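Local structure of uncharacterized protein Rv2277c (Mycobacterium tuberculosis, 5VUG) at residues W87-P92 with G96-Q101; L56-P59 with T64-D67; A233-F238 with I263-V268; P11-H16 with D255-A260; Q111-T116 with T143-A148. The protein is not characterised biochemically but has the TIM-barrel fold of glycerophosphodiester phosphodiesterases and so probably hydrolyses phosphoric diesters. All coordinates share one frame; numbering follows the deposited sequence.

From the N terminus, strand 12-16 opens contact 4, which closes only when helix 254-263 packs against its start, so nearly the whole TIM barrel lies between its two segments. Nested inside are contact 2 and contact 1, which close short loops one after the other between strand 54-56 and helix 109-114 and touch each other. Contact 5 follows, also nested, joining the ends of helices 109-114 and 134-145; Ala112 of its first segment touches Leu56 of contact 2. Contact 3 crosses contact 4: it begins on helix 232-239 and ends beyond helix 254-263, at strand 267-270, the neighbour of strand 12-16 where the barrel closes.

Contact 1: residues W87-P92 with G96-Q101; sequences WNFTTP and GHPYRQ
Arg100, the last residue of a type I beta turn from His97, folds back onto Trp87 and joins the two arms of an irregular, hairpin-like excursion between helices 77-80 and 109-114, in the region where this TIM-barrel family carries an insertion after its second barrel strand. From Arg100 CB the chain leaves with CG anti to the carbonyl carbon, and CG passes the backbone O of Trp87. From there the chain runs extended: CD sits over the six-membered ring of the indole, 3.8 Å from its centroid in a CH-pi contact. NE follows over the same face and donates to Trp87 O at 2.7 Å, nearly straight at 166°. CZ then lies 3.9 Å from the centroid of the five-membered ring, a cation-pi pair, with guanidinium and indole planes only 17° apart. At the tip, NH2 reaches Asn88 OD1 at 3.0 Å within the guanidinium plane and makes a weak second bond to Trp87 O. The opposite guanidinium face carries His97 ND1, so the charged group is sandwiched between indole and imidazole, with its in-plane bonds restraining its rotation. The amide ND2 of Asn88 turns instead to Thr64 O, fixing this arm to the preceding loop. Farther along, Tyr99 presents its edge to the face of Phe89 in an offset T-shaped pair, ring planes at 77°; Tyr99 CD2 and Phe89 CD2 meet at 3.7 Å. Pro98 CG approaches the Phe89 ring edge. Between the arms, one water donates to Phe89 O at 2.7 Å and accepts from Tyr99 N at 2.8 Å.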
# COMPACT_ATOMS: atom_id res chain seq x y z
N TRP A 87 6.98 -30.90 -22.09
CA TRP A 87 6.94 -32.14 -21.30
C TRP A 87 5.77 -32.16 -20.33
O TRP A 87 5.16 -33.22 -20.11
CB TRP A 87 8.24 -32.27 -20.52
CG TRP A 87 8.44 -33.59 -19.87
CD1 TRP A 87 8.34 -33.88 -18.53
CD2 TRP A 87 8.81 -34.81 -20.51
NE1 TRP A 87 8.62 -35.21 -18.31
CE2 TRP A 87 8.91 -35.80 -19.51
CE3 TRP A 87 9.06 -35.16 -21.84
CZ2 TRP A 87 9.26 -37.11 -19.80
CZ3 TRP A 87 9.41 -36.46 -22.13
CH2 TRP A 87 9.50 -37.42 -21.11
N ASN A 88 5.44 -31.01 -19.74
CA ASN A 88 4.43 -30.93 -18.69
C ASN A 88 3.19 -30.15 -19.10
O ASN A 88 2.32 -29.89 -18.26
CB ASN A 88 5.05 -30.35 -17.42
CG ASN A 88 6.00 -31.33 -16.75
OD1 ASN A 88 5.77 -32.55 -16.80
ND2 ASN A 88 7.07 -30.81 -16.14
N PHE A 89 3.08 -29.77 -20.37
CA PHE A 89 1.91 -29.03 -20.82
C PHE A 89 0.67 -29.90 -20.73
O PHE A 89 0.68 -31.07 -21.14
CB PHE A 89 2.12 -28.57 -22.27
CG PHE A 89 0.95 -27.79 -22.83
CD1 PHE A 89 0.90 -26.41 -22.71
CD2 PHE A 89 -0.08 -28.45 -23.48
CE1 PHE A 89 -0.17 -25.70 -23.23
CE2 PHE A 89 -1.15 -27.74 -23.99
CZ PHE A 89 -1.19 -26.36 -23.87
N THR A 90 -0.41 -29.35 -20.19
CA THR A 90 -1.69 -30.03 -20.22
C THR A 90 -2.75 -29.12 -20.83
O THR A 90 -2.68 -27.90 -20.70
CB THR A 90 -2.15 -30.52 -18.83
OG1 THR A 90 -2.37 -29.40 -17.97
CG2 THR A 90 -1.10 -31.43 -18.20
N THR A 91 -3.72 -29.75 -21.52
CA THR A 91 -4.93 -29.12 -22.03
C THR A 91 -6.06 -29.39 -21.05
O THR A 91 -6.26 -30.56 -20.67
CB THR A 91 -5.29 -29.70 -23.39
OG1 THR A 91 -4.27 -29.37 -24.34
CG2 THR A 91 -6.62 -29.15 -23.87
N PRO A 92 -6.81 -28.37 -20.62
CA PRO A 92 -7.83 -28.59 -19.59
C PRO A 92 -8.86 -29.62 -20.01
O PRO A 92 -9.21 -29.74 -21.18
CB PRO A 92 -8.46 -27.20 -19.42
CG PRO A 92 -7.41 -26.26 -19.89
CD PRO A 92 -6.70 -26.96 -21.01
N GLY A 96 -3.47 -36.47 -19.73
CA GLY A 96 -2.18 -36.74 -20.32
C GLY A 96 -1.41 -35.49 -20.68
O GLY A 96 -1.81 -34.35 -20.40
N HIS A 97 -0.27 -35.71 -21.33
CA HIS A 97 0.65 -34.65 -21.72
C HIS A 97 0.85 -34.76 -23.23
O HIS A 97 1.74 -35.49 -23.70
CB HIS A 97 1.97 -34.77 -20.95
CG HIS A 97 1.81 -34.62 -19.47
ND1 HIS A 97 1.72 -35.71 -18.62
CD2 HIS A 97 1.70 -33.52 -18.69
CE1 HIS A 97 1.58 -35.28 -17.38
NE2 HIS A 97 1.57 -33.96 -17.39
N PRO A 98 0.05 -34.06 -24.02
CA PRO A 98 0.02 -34.32 -25.47
C PRO A 98 1.32 -34.02 -26.20
O PRO A 98 1.51 -34.50 -27.32
CB PRO A 98 -1.13 -33.45 -25.98
CG PRO A 98 -1.29 -32.37 -24.94
CD PRO A 98 -0.93 -33.03 -23.63
N TYR A 99 2.23 -33.24 -25.61
CA TYR A 99 3.47 -32.91 -26.29
C TYR A 99 4.66 -33.77 -25.84
O TYR A 99 5.77 -33.56 -26.33
CB TYR A 99 3.78 -31.41 -26.22
CG TYR A 99 2.74 -30.60 -26.95
CD1 TYR A 99 2.81 -30.44 -28.33
CD2 TYR A 99 1.66 -30.02 -26.28
CE1 TYR A 99 1.85 -29.72 -29.02
CE2 TYR A 99 0.70 -29.30 -26.96
CZ TYR A 99 0.80 -29.14 -28.33
OH TYR A 99 -0.17 -28.43 -29.02
N ARG A 100 4.45 -34.73 -24.95
CA ARG A 100 5.51 -35.70 -24.68
C ARG A 100 5.81 -36.55 -25.90
O ARG A 100 6.94 -37.04 -26.05
CB ARG A 100 5.15 -36.59 -23.50
CG ARG A 100 5.18 -35.85 -22.21
CD ARG A 100 5.38 -36.74 -21.02
NE ARG A 100 5.34 -35.89 -19.84
CZ ARG A 100 5.22 -36.31 -18.59
NH1 ARG A 100 5.12 -37.61 -18.32
NH2 ARG A 100 5.20 -35.41 -17.62
N GLN A 101 4.83 -36.75 -26.77
CA GLN A 101 5.02 -37.53 -27.98
C GLN A 101 5.21 -36.67 -29.22
O GLN A 101 5.50 -37.21 -30.29
CB GLN A 101 3.84 -38.49 -28.19
CG GLN A 101 3.09 -38.85 -26.91
CD GLN A 101 3.97 -39.50 -25.85
OE1 GLN A 101 5.03 -40.04 -26.15
NE2 GLN A 101 3.52 -39.44 -24.60
O HOH W 1 2.37 -32.15 -22.99

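Contact 2: residues L56-P59 with T64-D67; sequences LYRP and TLTD
The backbones of Pro59 and Thr64 come within 6.6 Å between their CA atoms, and from this neck the two irregular segments diverge, bridged by side chains. Tyr57 spans the gap. With CG anti to its own amide nitrogen, the ring extends toward the other segment and brings its hydroxyl to Leu65 N, which donates to Tyr57 OH at 3.2 Å with a bent angle of 138°. The main partner of this hydroxyl is Asp61 O, in the link between the segments, so one phenol oxygen grips the loop at two points. Lower on the ring, Tyr57 CE1 touches the methyl Thr66 CG2 at 3.8 Å and Leu65 CB at 4.0 Å. Pro59 works as a wedge: its CD lies over the rim of one Tyr57 ring face while its CG sits above the centre of the Arg58 guanidinium. The same CG meets Leu65 CD1 at 3.6 Å, the side chains crossing at about a right angle, and Pro59 CB meets Thr64 CB at 3.7 Å. Arg58, bent at its second and third torsions, brings NH2 across Leu65 CD1, 4.0 Å away, and its NE forms a salt bridge with Glu25 OE2. A bound glycerol lies about 6 Å from the Arg58 side chain. A tyrosine hydroxyl thus closes a loop that leaves strand 54-56, in the stretch between the second barrel strand and helix 109-114 where glycerophosphodiester phosphodiesterases typically carry an insertion to the TIM barrel.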
# COMPACT_ATOMS: atom_id res chain seq x y z
N LEU A 56 14.73 -19.24 -24.94
CA LEU A 56 13.45 -18.90 -24.32
C LEU A 56 13.13 -19.92 -23.23
O LEU A 56 13.01 -21.11 -23.51
CB LEU A 56 12.31 -18.86 -25.33
CG LEU A 56 12.46 -17.91 -26.52
CD1 LEU A 56 11.10 -17.77 -27.21
CD2 LEU A 56 12.99 -16.53 -26.08
N TYR A 57 13.01 -19.44 -21.99
CA TYR A 57 12.66 -20.29 -20.86
C TYR A 57 12.32 -19.40 -19.68
O TYR A 57 13.06 -18.45 -19.39
CB TYR A 57 13.77 -21.30 -20.50
CG TYR A 57 13.25 -22.37 -19.58
CD1 TYR A 57 12.36 -23.34 -20.04
CD2 TYR A 57 13.60 -22.39 -18.24
CE1 TYR A 57 11.86 -24.31 -19.20
CE2 TYR A 57 13.09 -23.36 -17.38
CZ TYR A 57 12.21 -24.31 -17.88
OH TYR A 57 11.66 -25.28 -17.07
N ARG A 58 11.19 -19.65 -19.02
CA ARG A 58 10.73 -18.80 -17.92
C ARG A 58 11.12 -19.29 -16.52
O ARG A 58 11.62 -18.50 -15.71
CB ARG A 58 9.23 -18.52 -18.05
CG ARG A 58 8.59 -17.75 -16.91
CD ARG A 58 7.89 -18.63 -15.90
NE ARG A 58 6.95 -19.59 -16.47
CZ ARG A 58 6.34 -20.52 -15.73
NH1 ARG A 58 6.57 -20.57 -14.42
NH2 ARG A 58 5.50 -21.39 -16.28
N PRO A 59 10.89 -20.56 -16.17
CA PRO A 59 11.15 -20.99 -14.79
C PRO A 59 12.64 -20.95 -14.44
O PRO A 59 13.52 -20.91 -15.30
CB PRO A 59 10.62 -22.43 -14.76
CG PRO A 59 9.59 -22.47 -15.84
CD PRO A 59 10.17 -21.60 -16.93
N THR A 64 10.75 -27.74 -14.41
CA THR A 64 9.37 -27.28 -14.33
C THR A 64 8.61 -27.56 -15.62
O THR A 64 7.44 -27.96 -15.58
CB THR A 64 9.34 -25.79 -13.97
OG1 THR A 64 9.96 -25.61 -12.70
CG2 THR A 64 7.91 -25.27 -13.91
N LEU A 65 9.27 -27.41 -16.77
CA LEU A 65 8.59 -27.56 -18.05
C LEU A 65 9.26 -28.52 -19.03
O LEU A 65 8.76 -28.69 -20.15
CB LEU A 65 8.41 -26.19 -18.73
CG LEU A 65 7.65 -25.15 -17.91
CD1 LEU A 65 7.75 -23.77 -18.59
CD2 LEU A 65 6.19 -25.55 -17.74
N THR A 66 10.37 -29.16 -18.66
CA THR A 66 11.10 -30.02 -19.59
C THR A 66 11.40 -31.37 -18.94
O THR A 66 11.13 -31.60 -17.76
CB THR A 66 12.41 -29.40 -20.10
OG1 THR A 66 13.45 -29.59 -19.14
CG2 THR A 66 12.27 -27.89 -20.41
N ASP A 67 12.01 -32.25 -19.74
CA ASP A 67 12.49 -33.53 -19.27
C ASP A 67 13.90 -33.47 -18.70
O ASP A 67 14.46 -34.52 -18.35
CB ASP A 67 12.38 -34.59 -20.37
CG ASP A 67 13.01 -34.16 -21.69
OD1 ASP A 67 13.01 -32.96 -22.01
OD2 ASP A 67 13.52 -35.04 -22.41

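Contact 3: residues A233-F238 with I263-V268; sequences ASVDCF and IGLDAV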
# COMPACT_ATOMS: atom_id res chain seq x y z
N ALA A 233 -7.58 7.99 -14.73
CA ALA A 233 -6.68 9.00 -14.20
C ALA A 233 -5.22 8.55 -14.27
O ALA A 233 -4.35 9.34 -14.66
CB ALA A 233 -7.06 9.36 -12.77
N SER A 234 -4.94 7.31 -13.90
CA SER A 234 -3.54 6.87 -13.92
C SER A 234 -3.03 6.67 -15.34
O SER A 234 -1.86 6.95 -15.61
CB SER A 234 -3.33 5.64 -13.03
OG SER A 234 -4.01 4.51 -13.52
N VAL A 235 -3.88 6.21 -16.26
CA VAL A 235 -3.45 6.12 -17.66
C VAL A 235 -3.08 7.50 -18.18
O VAL A 235 -2.03 7.70 -18.80
CB VAL A 235 -4.52 5.44 -18.53
CG1 VAL A 235 -4.15 5.55 -20.00
CG2 VAL A 235 -4.67 3.98 -18.13
N ASP A 236 -3.94 8.49 -17.91
CA ASP A 236 -3.66 9.86 -18.35
C ASP A 236 -2.37 10.39 -17.74
O ASP A 236 -1.60 11.09 -18.41
CB ASP A 236 -4.83 10.78 -18.02
CG ASP A 236 -4.51 12.25 -18.27
OD1 ASP A 236 -4.01 12.93 -17.34
OD2 ASP A 236 -4.73 12.72 -19.41
N CYS A 237 -2.13 10.11 -16.46
CA CYS A 237 -0.87 10.51 -15.83
C CYS A 237 0.33 9.95 -16.60
O CYS A 237 1.28 10.68 -16.89
CB CYS A 237 -0.85 10.06 -14.36
SG CYS A 237 0.79 9.93 -13.61
N PHE A 238 0.29 8.66 -16.94
CA PHE A 238 1.42 8.06 -17.66
C PHE A 238 1.58 8.65 -19.06
O PHE A 238 2.70 8.93 -19.49
CB PHE A 238 1.24 6.54 -17.75
CG PHE A 238 1.76 5.78 -16.56
CD1 PHE A 238 1.16 5.92 -15.31
CD2 PHE A 238 2.84 4.91 -16.68
CE1 PHE A 238 1.64 5.21 -14.22
CE2 PHE A 238 3.32 4.20 -15.60
CZ PHE A 238 2.73 4.35 -14.36
N ILE A 263 -10.41 2.31 -20.55
CA ILE A 263 -9.43 3.28 -20.07
C ILE A 263 -8.32 3.56 -21.08
O ILE A 263 -7.49 4.44 -20.84
CB ILE A 263 -8.87 2.92 -18.68
CG1 ILE A 263 -7.98 1.67 -18.75
CG2 ILE A 263 -10.02 2.71 -17.70
CD1 ILE A 263 -7.45 1.21 -17.40
N GLY A 264 -8.28 2.83 -22.19
CA GLY A 264 -7.32 3.14 -23.23
C GLY A 264 -5.91 2.61 -23.01
O GLY A 264 -4.95 3.27 -23.43
N LEU A 265 -5.76 1.46 -22.36
CA LEU A 265 -4.44 0.84 -22.32
C LEU A 265 -3.95 0.56 -23.74
O LEU A 265 -4.72 0.13 -24.60
CB LEU A 265 -4.48 -0.47 -21.54
CG LEU A 265 -4.83 -0.40 -20.05
CD1 LEU A 265 -4.69 -1.79 -19.42
CD2 LEU A 265 -3.97 0.62 -19.33
N ASP A 266 -2.66 0.79 -23.97
CA ASP A 266 -2.09 0.54 -25.28
C ASP A 266 -2.06 -0.95 -25.61
O ASP A 266 -2.10 -1.32 -26.79
CB ASP A 266 -0.68 1.11 -25.37
CG ASP A 266 -0.67 2.62 -25.27
OD1 ASP A 266 -0.89 3.29 -26.30
OD2 ASP A 266 -0.49 3.12 -24.15
N ALA A 267 -1.96 -1.80 -24.59
CA ALA A 267 -1.77 -3.23 -24.81
C ALA A 267 -2.31 -4.00 -23.61
O ALA A 267 -2.37 -3.49 -22.49
CB ALA A 267 -0.28 -3.55 -24.99
N VAL A 268 -2.69 -5.26 -23.88
CA VAL A 268 -3.06 -6.22 -22.84
C VAL A 268 -2.25 -7.50 -23.04
O VAL A 268 -2.04 -7.95 -24.17
CB VAL A 268 -4.57 -6.54 -22.83
CG1 VAL A 268 -5.36 -5.31 -22.41
CG2 VAL A 268 -5.05 -7.05 -24.20
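Val235 of helix 232-239 is the one residue of its segment that reaches across, and it fits into the bend between helix 254-263 and strand 267-270 of the TIM barrel. The tight part is apolar and buried. Val235 CG2, held anti to the carbonyl carbon, meets the Leu265 methyl CD2 at 3.6 Å, the two side chains crossing at about a right angle, and Ile263 CD1 at 4.0 Å. Its other methyl, CG1, rests on the backbone instead, 3.6 Å from Ile263 O. No hydrogen bond crosses the contact, which rests on van der Waals packing of buried groups. The looser side is at Gly264, which is partly exposed and whose O stays 4.2 Å from Val235 CG1. This glycine takes a positive phi, 80°, and ends helix 254-263 in a Schellman motif, turning the chain so that the CD2 methyl of Leu265 can reach the valine. Beyond the packing, Asp266 points its OD2 to Val246 N, tying the bend to strand 245-249. Trp230 adds to the apolar cluster, touching both Val235 and Ile263. One turn of helix on from Val235, Phe238 packs on helix 176-189, and Cys237 is joined to Cys192 by a disulfide. Helix 232-239 therefore lies between helix 176-189 and the end of helix 254-263, with Phe238 packed on Val246 of barrel strand 245-249.

Contact 4: residues P11-H16 with D255-A260; sequences PMIVAH and DDYRLA
Pro11 and Tyr257 meet where a TIM barrel closes: Pro11 leads into strand 12-16, the first barrel strand, and Tyr257 lies on helix 254-263, which precedes the last, 267-270. In the first shell, Pro11 CD touches the hydroxyl end of the tyrosine, 3.9 Å from Tyr257 OH and 4.1 Å from Tyr257 CE1. Its neighbouring CG leans toward the helix itself, 4.1 Å from Ala260 O and 4.4 Å from Ala260 CB. Ile13 supplies the third apolar contact; its CD1 stands 4.2 Å from Tyr257 CE1, the side chains meeting at about a right angle. These are gentle van der Waals distances between buried groups. With CG anti to the backbone N (chi1 180°), the Tyr257 ring swings over to the strand, although its CB does not point there. Moving outward, Trp279 stacks on the Tyr257 ring and Ile13 also packs on Val268 and Ala276, so the strand's side chain fills the layer between sheet and helices. Asp40 OD2 accepts from Ile13 N, and strand 12-16 is flanked by parallel strands 41-48 and 267-270. At the C-terminal end of the strand, where TIM barrels generally place their active sites, His16 hydrogen-bonds Asp271 and a glycerol that probably came from the crystallisation liquor. Besides these groups, one water bridges the two segments: it donates to Pro11 O at 2.8 Å and bonds Tyr257 OH, also at 2.8 Å.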
# COMPACT_ATOMS: atom_id res chain seq x y z
N PRO A 11 -6.90 -2.09 -27.59
CA PRO A 11 -5.55 -2.38 -27.09
C PRO A 11 -4.88 -3.45 -27.94
O PRO A 11 -5.54 -4.35 -28.47
CB PRO A 11 -5.80 -2.88 -25.66
CG PRO A 11 -7.16 -2.33 -25.30
CD PRO A 11 -7.94 -2.32 -26.58
N MSE A 12 -3.56 -3.34 -28.08
CA MSE A 12 -2.78 -4.41 -28.69
C MSE A 12 -2.94 -5.70 -27.89
O MSE A 12 -2.87 -5.68 -26.66
CB MSE A 12 -1.29 -4.05 -28.69
CG MSE A 12 -0.89 -2.98 -29.69
SE MSE A 12 0.85 -2.29 -29.19
CE MSE A 12 1.84 -3.98 -29.13
N ILE A 13 -3.11 -6.82 -28.59
CA ILE A 13 -3.13 -8.13 -27.95
C ILE A 13 -1.71 -8.69 -27.95
O ILE A 13 -1.15 -8.96 -29.02
CB ILE A 13 -4.09 -9.09 -28.66
CG1 ILE A 13 -5.50 -8.49 -28.74
CG2 ILE A 13 -4.09 -10.45 -27.95
CD1 ILE A 13 -6.11 -8.14 -27.41
N VAL A 14 -1.14 -8.88 -26.76
CA VAL A 14 0.24 -9.36 -26.63
C VAL A 14 0.21 -10.76 -26.03
O VAL A 14 -0.36 -10.97 -24.96
CB VAL A 14 1.10 -8.40 -25.79
CG1 VAL A 14 2.53 -8.93 -25.65
CG2 VAL A 14 1.11 -7.00 -26.40
N ALA A 15 0.82 -11.73 -26.72
CA ALA A 15 0.79 -13.13 -26.28
C ALA A 15 1.79 -13.35 -25.15
O ALA A 15 3.01 -13.30 -25.37
CB ALA A 15 1.08 -14.06 -27.45
N HIS A 16 1.28 -13.64 -23.95
CA HIS A 16 2.13 -13.80 -22.78
C HIS A 16 2.88 -15.13 -22.83
O HIS A 16 2.26 -16.20 -22.80
CB HIS A 16 1.25 -13.76 -21.53
CG HIS A 16 2.03 -13.80 -20.25
ND1 HIS A 16 1.62 -14.52 -19.15
CD2 HIS A 16 3.19 -13.19 -19.89
CE1 HIS A 16 2.49 -14.38 -18.17
NE2 HIS A 16 3.45 -13.57 -18.59
N ASP A 255 -14.07 -9.15 -18.64
CA ASP A 255 -14.19 -7.96 -17.82
C ASP A 255 -12.86 -7.21 -17.74
O ASP A 255 -12.83 -5.98 -17.80
CB ASP A 255 -14.69 -8.36 -16.44
CG ASP A 255 -15.95 -9.19 -16.51
OD1 ASP A 255 -17.02 -8.60 -16.79
OD2 ASP A 255 -15.86 -10.43 -16.35
N ASP A 256 -11.76 -7.95 -17.64
CA ASP A 256 -10.44 -7.33 -17.72
C ASP A 256 -10.26 -6.61 -19.05
O ASP A 256 -9.77 -5.47 -19.09
CB ASP A 256 -9.35 -8.40 -17.58
CG ASP A 256 -9.32 -9.04 -16.20
OD1 ASP A 256 -9.79 -8.43 -15.22
OD2 ASP A 256 -8.76 -10.16 -16.12
N TYR A 257 -10.61 -7.27 -20.15
CA TYR A 257 -10.48 -6.63 -21.46
C TYR A 257 -11.33 -5.37 -21.55
O TYR A 257 -10.86 -4.34 -22.04
CB TYR A 257 -10.82 -7.60 -22.59
CG TYR A 257 -10.70 -6.95 -23.95
CD1 TYR A 257 -9.44 -6.70 -24.51
CD2 TYR A 257 -11.83 -6.55 -24.65
CE1 TYR A 257 -9.32 -6.08 -25.74
CE2 TYR A 257 -11.72 -5.94 -25.87
CZ TYR A 257 -10.47 -5.71 -26.42
OH TYR A 257 -10.40 -5.10 -27.64
N ARG A 258 -12.58 -5.43 -21.07
CA ARG A 258 -13.44 -4.26 -21.14
C ARG A 258 -12.87 -3.09 -20.36
O ARG A 258 -12.93 -1.94 -20.82
CB ARG A 258 -14.83 -4.61 -20.62
CG ARG A 258 -15.57 -5.51 -21.56
CD ARG A 258 -16.89 -5.98 -20.98
NE ARG A 258 -17.49 -6.96 -21.88
CZ ARG A 258 -18.47 -7.78 -21.56
NH1 ARG A 258 -18.98 -7.76 -20.34
NH2 ARG A 258 -18.94 -8.63 -22.46
N LEU A 259 -12.30 -3.35 -19.19
CA LEU A 259 -11.66 -2.28 -18.42
C LEU A 259 -10.50 -1.67 -19.21
O LEU A 259 -10.42 -0.45 -19.36
CB LEU A 259 -11.20 -2.80 -17.06
CG LEU A 259 -10.36 -1.85 -16.20
CD1 LEU A 259 -11.14 -0.58 -15.85
CD2 LEU A 259 -9.91 -2.57 -14.95
N ALA A 260 -9.60 -2.52 -19.73
CA ALA A 260 -8.45 -2.04 -20.49
C ALA A 260 -8.88 -1.21 -21.69
O ALA A 260 -8.27 -0.17 -21.99
CB ALA A 260 -7.62 -3.23 -20.97
O HOH W 2 -8.02 -5.62 -28.99

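Contact 5: residues Q111-T116 with T143-A148; sequences QAIGAT and TRTGAA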
# COMPACT_ATOMS: atom_id res chain seq x y z
N GLN A 111 16.02 -18.02 -33.08
CA GLN A 111 14.96 -18.77 -33.76
C GLN A 111 13.60 -18.13 -33.53
O GLN A 111 12.78 -18.06 -34.45
CB GLN A 111 14.92 -20.22 -33.26
CG GLN A 111 15.97 -21.15 -33.83
CD GLN A 111 16.02 -22.49 -33.13
OE1 GLN A 111 15.93 -22.58 -31.91
NE2 GLN A 111 16.16 -23.56 -33.91
N ALA A 112 13.33 -17.71 -32.30
CA ALA A 112 12.06 -17.07 -31.97
C ALA A 112 11.86 -15.80 -32.78
O ALA A 112 10.76 -15.55 -33.30
CB ALA A 112 12.03 -16.75 -30.48
N ILE A 113 12.90 -14.96 -32.88
CA ILE A 113 12.82 -13.75 -33.68
C ILE A 113 12.45 -14.08 -35.12
O ILE A 113 11.58 -13.45 -35.72
CB ILE A 113 14.14 -12.96 -33.59
CG1 ILE A 113 14.33 -12.41 -32.18
CG2 ILE A 113 14.20 -11.84 -34.63
CD1 ILE A 113 15.71 -11.94 -31.88
N GLY A 114 13.11 -15.10 -35.68
CA GLY A 114 12.83 -15.52 -37.05
C GLY A 114 11.44 -16.08 -37.26
O GLY A 114 10.95 -16.07 -38.40
N ALA A 115 10.80 -16.56 -36.20
CA ALA A 115 9.44 -17.10 -36.28
C ALA A 115 8.39 -16.02 -36.16
O ALA A 115 7.19 -16.34 -36.11
CB ALA A 115 9.21 -18.15 -35.19
N THR A 116 8.79 -14.75 -36.09
CA THR A 116 7.82 -13.67 -36.00
C THR A 116 7.93 -12.77 -37.23
O THR A 116 9.02 -12.65 -37.82
CB THR A 116 8.00 -12.83 -34.73
OG1 THR A 116 9.31 -12.25 -34.71
CG2 THR A 116 7.80 -13.67 -33.49
N THR A 143 21.31 -6.99 -32.07
CA THR A 143 22.11 -6.21 -33.01
C THR A 143 22.32 -6.97 -34.31
O THR A 143 22.11 -6.42 -35.40
CB THR A 143 23.47 -5.89 -32.39
OG1 THR A 143 23.31 -4.99 -31.29
CG2 THR A 143 24.39 -5.25 -33.42
N ARG A 144 22.75 -8.23 -34.21
CA ARG A 144 23.11 -8.99 -35.40
C ARG A 144 21.89 -9.34 -36.24
O ARG A 144 21.97 -9.37 -37.47
CB ARG A 144 23.88 -10.24 -35.00
CG ARG A 144 24.46 -11.00 -36.17
CD ARG A 144 25.42 -12.07 -35.71
NE ARG A 144 24.96 -12.68 -34.47
CZ ARG A 144 23.98 -13.57 -34.40
NH1 ARG A 144 23.35 -13.94 -35.51
NH2 ARG A 144 23.62 -14.08 -33.23
N THR A 145 20.74 -9.60 -35.60
CA THR A 145 19.53 -9.89 -36.35
C THR A 145 18.82 -8.65 -36.86
O THR A 145 17.94 -8.76 -37.72
CB THR A 145 18.53 -10.69 -35.50
OG1 THR A 145 18.11 -9.91 -34.37
CG2 THR A 145 19.13 -12.00 -35.04
N GLY A 146 19.16 -7.47 -36.35
CA GLY A 146 18.45 -6.26 -36.71
C GLY A 146 17.10 -6.11 -36.05
O GLY A 146 16.30 -5.28 -36.48
N ALA A 147 16.83 -6.89 -35.01
CA ALA A 147 15.54 -6.84 -34.34
C ALA A 147 15.50 -5.87 -33.17
O ALA A 147 14.47 -5.75 -32.51
CB ALA A 147 15.12 -8.24 -33.87
N ALA A 148 16.61 -5.16 -32.89
CA ALA A 148 16.60 -4.24 -31.76
C ALA A 148 15.52 -3.17 -31.92
O ALA A 148 14.95 -2.73 -30.92
CB ALA A 148 17.98 -3.60 -31.56
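Ile113 bridges two helix ends, and its contacts with Thr145 and Ala147 are all of the van der Waals kind. The branch CG2, anti to the backbone nitrogen, meets Ala147 CB at 3.8 Å. The longer branch reaches out to lay CD1 against Thr145 OG1 at 4.0 Å. No hydrogen bond crosses the contact; those nearby shape the two turns. On the isoleucine side, Ile113 O, near the end of its helix, receives two donors from one face: Thr116 OG1 at 2.8 Å and Thr116 N at 3.1 Å. Arg150 adds a bond from NH1 to Thr116 OG1. Across the contact, Thr145 OG1 bonds chiefly to Val141 O one turn back and accepts only weakly from Ala147 N at 3.3 Å, while Gly146, with positive phi, lets the chain leave helix 134-145 and swing Ala147 toward the isoleucine. A salt bridge from Arg144 NH1 to Glu110 OE1 joins the same two helices. Helices 109-114 and 134-145 thus lie side by side outside the barrel, with Ile113 also packed on Val141 and Leu142 of helix 134-145 and on Leu122 of strand 121-125, and helix 28-36 beside Ala112 and Ala115.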